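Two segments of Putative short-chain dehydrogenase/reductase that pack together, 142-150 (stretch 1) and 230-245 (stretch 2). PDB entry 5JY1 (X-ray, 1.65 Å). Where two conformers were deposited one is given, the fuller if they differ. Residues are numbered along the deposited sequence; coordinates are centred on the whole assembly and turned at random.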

# COMPACT_ATOMS: atom_id res chain seq x y z
N ARG A 142 -0.98 2.15 -31.58
CA ARG A 142 -1.39 1.11 -30.63
C ARG A 142 -0.19 0.52 -29.89
O ARG A 142 -0.08 -0.69 -29.73
CB ARG A 142 -2.20 0.02 -31.33
CG ARG A 142 -3.44 0.53 -32.08
CD ARG A 142 -4.46 1.11 -31.12
NE ARG A 142 -5.83 1.12 -31.66
CZ ARG A 142 -6.49 2.22 -32.02
NH1 ARG A 142 -5.92 3.41 -31.92
NH2 ARG A 142 -7.73 2.13 -32.47
N TRP A 143 0.71 1.40 -29.44
CA TRP A 143 1.88 0.97 -28.68
C TRP A 143 2.43 2.18 -27.94
O TRP A 143 2.76 3.19 -28.57
CB TRP A 143 2.96 0.36 -29.60
CG TRP A 143 3.95 -0.59 -28.90
CD1 TRP A 143 3.94 -1.95 -28.92
CD2 TRP A 143 5.10 -0.22 -28.10
NE1 TRP A 143 4.99 -2.45 -28.18
CE2 TRP A 143 5.72 -1.41 -27.68
CE3 TRP A 143 5.66 1.00 -27.71
CZ2 TRP A 143 6.87 -1.42 -26.88
CZ3 TRP A 143 6.79 1.00 -26.92
CH2 TRP A 143 7.40 -0.21 -26.51
N GLY A 144 2.57 2.08 -26.62
CA GLY A 144 3.15 3.17 -25.87
C GLY A 144 3.67 2.71 -24.52
O GLY A 144 3.15 1.76 -23.93
N ARG A 145 4.71 3.39 -24.05
CA ARG A 145 5.26 3.19 -22.71
C ARG A 145 5.48 4.56 -22.09
O ARG A 145 6.24 5.37 -22.64
CB ARG A 145 6.58 2.41 -22.75
CG ARG A 145 6.47 1.04 -23.38
CD ARG A 145 5.85 0.05 -22.38
NE ARG A 145 5.86 -1.32 -22.86
CZ ARG A 145 4.93 -1.87 -23.64
NH1 ARG A 145 3.88 -1.17 -24.06
NH2 ARG A 145 5.06 -3.15 -24.00
N ILE A 146 4.83 4.82 -20.96
CA ILE A 146 5.02 6.06 -20.23
C ILE A 146 5.62 5.72 -18.87
O ILE A 146 5.08 4.86 -18.16
CB ILE A 146 3.70 6.85 -20.08
CG1 ILE A 146 3.18 7.23 -21.48
CG2 ILE A 146 3.90 8.10 -19.21
CD1 ILE A 146 1.80 7.89 -21.49
N VAL A 147 6.73 6.36 -18.53
CA VAL A 147 7.44 6.13 -17.27
C VAL A 147 7.45 7.45 -16.52
O VAL A 147 8.12 8.41 -16.94
CB VAL A 147 8.88 5.64 -17.49
CG1 VAL A 147 9.54 5.26 -16.16
CG2 VAL A 147 8.94 4.48 -18.49
N ASN A 148 6.72 7.52 -15.41
CA ASN A 148 6.72 8.71 -14.57
C ASN A 148 7.62 8.48 -13.36
O ASN A 148 7.93 7.35 -13.00
CB ASN A 148 5.30 9.06 -14.12
CG ASN A 148 4.42 9.47 -15.28
OD1 ASN A 148 4.92 10.04 -16.25
ND2 ASN A 148 3.12 9.19 -15.19
N PHE A 149 8.07 9.57 -12.75
CA PHE A 149 8.94 9.50 -11.58
C PHE A 149 8.27 10.17 -10.40
O PHE A 149 7.86 11.33 -10.49
CB PHE A 149 10.30 10.15 -11.86
CG PHE A 149 11.25 9.25 -12.61
CD1 PHE A 149 12.05 8.36 -11.94
CD2 PHE A 149 11.31 9.29 -13.99
CE1 PHE A 149 12.92 7.52 -12.62
CE2 PHE A 149 12.18 8.46 -14.68
CZ PHE A 149 12.99 7.57 -13.99
N TYR A 150 8.15 9.44 -9.29
CA TYR A 150 7.67 10.06 -8.07
C TYR A 150 8.79 9.88 -7.04
O TYR A 150 9.96 9.82 -7.42
CB TYR A 150 6.30 9.50 -7.65
CG TYR A 150 6.27 8.14 -6.98
CD1 TYR A 150 6.58 6.98 -7.69
CD2 TYR A 150 5.87 8.01 -5.65
CE1 TYR A 150 6.53 5.73 -7.07
CE2 TYR A 150 5.82 6.79 -5.03
CZ TYR A 150 6.15 5.65 -5.74
OH TYR A 150 6.09 4.44 -5.11
N ASP A 230 22.04 1.81 -12.25
CA ASP A 230 21.02 1.34 -11.31
C ASP A 230 19.61 1.77 -11.65
O ASP A 230 18.68 0.98 -11.47
CB ASP A 230 21.36 1.80 -9.88
CG ASP A 230 22.59 1.10 -9.32
OD1 ASP A 230 22.61 -0.15 -9.36
OD2 ASP A 230 23.53 1.79 -8.88
N ILE A 231 19.40 3.00 -12.13
CA ILE A 231 18.05 3.43 -12.48
C ILE A 231 17.73 3.12 -13.94
O ILE A 231 16.62 2.68 -14.25
CB ILE A 231 17.85 4.94 -12.19
CG1 ILE A 231 18.40 5.31 -10.80
CG2 ILE A 231 16.37 5.32 -12.32
CD1 ILE A 231 17.82 4.51 -9.63
N GLY A 232 18.71 3.34 -14.82
CA GLY A 232 18.56 3.11 -16.25
C GLY A 232 17.86 1.80 -16.61
O GLY A 232 16.90 1.80 -17.38
N PRO A 233 18.34 0.67 -16.09
CA PRO A 233 17.72 -0.61 -16.49
C PRO A 233 16.29 -0.77 -16.01
O PRO A 233 15.52 -1.48 -16.66
CB PRO A 233 18.66 -1.66 -15.87
CG PRO A 233 19.97 -0.95 -15.74
CD PRO A 233 19.58 0.44 -15.32
N ALA A 234 15.91 -0.15 -14.89
CA ALA A 234 14.51 -0.19 -14.48
C ALA A 234 13.64 0.60 -15.45
O ALA A 234 12.53 0.18 -15.79
CB ALA A 234 14.37 0.35 -13.05
N ALA A 235 14.15 1.74 -15.91
CA ALA A 235 13.45 2.49 -16.95
C ALA A 235 13.37 1.68 -18.24
O ALA A 235 12.33 1.68 -18.92
CB ALA A 235 14.17 3.81 -17.20
N VAL A 236 14.45 0.99 -18.62
CA VAL A 236 14.42 0.16 -19.82
C VAL A 236 13.34 -0.91 -19.69
O VAL A 236 12.59 -1.17 -20.64
CB VAL A 236 15.81 -0.45 -20.09
CG1 VAL A 236 15.72 -1.50 -21.20
CG2 VAL A 236 16.79 0.65 -20.50
N PHE A 237 13.25 -1.56 -18.53
CA PHE A 237 12.20 -2.55 -18.31
C PHE A 237 10.83 -1.96 -18.62
O PHE A 237 10.06 -2.52 -19.42
CB PHE A 237 12.24 -3.06 -16.87
CG PHE A 237 11.09 -3.97 -16.50
CD1 PHE A 237 10.99 -5.25 -17.04
CD2 PHE A 237 10.12 -3.55 -15.59
CE1 PHE A 237 9.93 -6.09 -16.71
CE2 PHE A 237 9.06 -4.39 -15.24
CZ PHE A 237 8.97 -5.66 -15.79
N PHE A 238 10.51 -0.81 -18.02
CA PHE A 238 9.20 -0.20 -18.19
C PHE A 238 9.02 0.46 -19.55
O PHE A 238 7.92 0.96 -19.82
CB PHE A 238 8.94 0.82 -17.08
CG PHE A 238 8.56 0.20 -15.77
CD1 PHE A 238 7.38 -0.51 -15.65
CD2 PHE A 238 9.38 0.32 -14.66
CE1 PHE A 238 7.01 -1.09 -14.45
CE2 PHE A 238 9.02 -0.26 -13.46
CZ PHE A 238 7.84 -0.97 -13.35
N ALA A 239 10.06 0.50 -20.39
CA ALA A 239 9.96 1.08 -21.72
C ALA A 239 9.95 0.03 -22.83
O ALA A 239 9.92 0.40 -24.01
CB ALA A 239 11.12 2.06 -21.95
N SER A 240 9.96 -1.25 -22.48
CA SER A 240 10.21 -2.34 -23.42
C SER A 240 9.06 -3.34 -23.41
O SER A 240 8.08 -3.20 -22.67
CB SER A 240 11.52 -3.05 -23.08
OG SER A 240 11.38 -3.80 -21.87
N GLU A 241 9.20 -4.37 -24.25
CA GLU A 241 8.22 -5.45 -24.25
C GLU A 241 8.30 -6.29 -22.98
O GLU A 241 7.36 -7.06 -22.71
CB GLU A 241 8.38 -6.36 -25.47
CG GLU A 241 8.03 -5.73 -26.79
CD GLU A 241 6.52 -5.56 -27.04
OE1 GLU A 241 5.69 -5.99 -26.22
OE2 GLU A 241 6.17 -5.02 -28.11
N MET A 242 9.38 -6.18 -22.21
CA MET A 242 9.48 -6.99 -20.99
C MET A 242 8.36 -6.68 -20.01
O MET A 242 7.96 -7.55 -19.23
CB MET A 242 10.83 -6.77 -20.31
CG MET A 242 12.03 -7.15 -21.15
SD MET A 242 13.55 -6.93 -20.20
CE MET A 242 13.47 -8.31 -19.05
N SER A 243 7.87 -5.44 -20.01
CA SER A 243 6.82 -5.01 -19.11
C SER A 243 5.46 -4.91 -19.80
O SER A 243 4.58 -4.19 -19.31
CB SER A 243 7.19 -3.66 -18.49
OG SER A 243 7.30 -2.68 -19.51
N ARG A 244 5.28 -5.64 -20.91
CA ARG A 244 4.06 -5.53 -21.71
C ARG A 244 2.80 -5.93 -20.95
O ARG A 244 1.70 -5.60 -21.40
CB ARG A 244 4.19 -6.40 -22.97
CG ARG A 244 4.19 -7.90 -22.66
CD ARG A 244 4.83 -8.74 -23.74
NE ARG A 244 4.24 -8.53 -25.06
CZ ARG A 244 3.28 -9.28 -25.58
NH1 ARG A 244 2.78 -10.30 -24.89
NH2 ARG A 244 2.82 -9.02 -26.80
N PHE A 245 2.93 -6.65 -19.83
CA PHE A 245 1.77 -7.04 -19.03
C PHE A 245 1.75 -6.34 -17.67
O PHE A 245 1.02 -6.77 -16.77
CB PHE A 245 1.72 -8.56 -18.87
CG PHE A 245 0.32 -9.14 -18.69
CD1 PHE A 245 -0.72 -8.77 -19.54
CD2 PHE A 245 0.06 -10.08 -17.69
CE1 PHE A 245 -2.00 -9.32 -19.38
CE2 PHE A 245 -1.22 -10.63 -17.52
CZ PHE A 245 -2.25 -10.25 -18.37
O HOH W 1 5.89 2.09 -18.10

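The contact joins a buried strand, residues 144-149, to the last turns of a helix and the loop that follows it. The strand and helix axes approach to 8.2 Å and run at 145°, roughly antiparallel, so walking forward along stretch 2 means walking backward along the strand, from Phe-149 toward Trp-143. Together the two stretches bury 447 Å², and the character of the contact changes on the way, from apolar to polar.

The walk begins at Ile-231, whose CA-to-CB bond points toward the strand. Its CG2 lies 4.1 Å from CE1 of Phe-149, near the plane of the ring, so the methyl meets the ring edge. The CA-to-CB bond of Phe-149 points sideways, but the long side chain carries its ring across to the helix. Branched and aromatic carbon suit this buried place, because neither side chain carries a polar group that would need a partner.

Gly-232, Pro-233 and Ala-234 make no contact with the strand. The helix is kinked where the N of Pro-233, which has no hydrogen, and the N of Ala-234 lack bonds to the turn before; Ala-234 N makes only a weak bond to Ile-231 O. One turn on from Ile-231, the CA-to-CB bond of Ala-235 points sideways, and its CB stays 5.0 Å from Val-147 CG1; it is the carbonyl O of Ala-235 that comes within 4.4 Å of Val-147 CG2.

Phe-238 contributes mainly through atoms near its backbone, since the end of its side chain leads away. Its CB packs at 3.9 Å against CG2 of Val-147, a short branched residue whose CA-to-CB bond points toward the helix. The carbonyl O of Phe-238 receives a hydrogen bond of 2.9 Å from the O of a water, which also donates one of 2.9 Å to Ile-146 O. The water thereby links two backbone acceptors that could not bond to each other directly.

At Ala-239 the backbones come close, with CA 5.2 Å from the CA of Arg-145. The CA-to-CB bond points away, leaving the main chain to face the strand. Ala-239 O lies 3.6 Å from both Trp-143 CH2 and Arg-145 CG, yet has no partner in the model.

Beyond Ala-239 the contact turns polar. The CA-to-CB bond of Arg-145 points toward stretch 2, and its 98 Å² covered is the largest share. The side chain folds at chi1 and chi2, both m; NE and NH2 donate to Ser-240 O at 2.9 and 3.3 Å, while NH1 turns back to Gly-144 O at 3.0 Å. A guanidinium suits this, having several donors in one plane.

The CA-to-CB bond of Glu-241 points away, but its carboxylate returns. OE2 accepts a 2.8 Å hydrogen bond from Trp-143 NE1, the indole's single in-plane donor; OE1 forms a long salt bridge with Arg-145 NH2 at 3.7 Å and a closer one with Arg-244 NE at 3.1 Å, which braces it within stretch 2. Two acceptor oxygens let the acid serve Trp-143 with one and the arginines with the other.

Finally, Ser-243 OG donates to Phe-237 O at 2.8 Å, and Arg-145 NH2 packs 3.5 Å from Arg-244 CA.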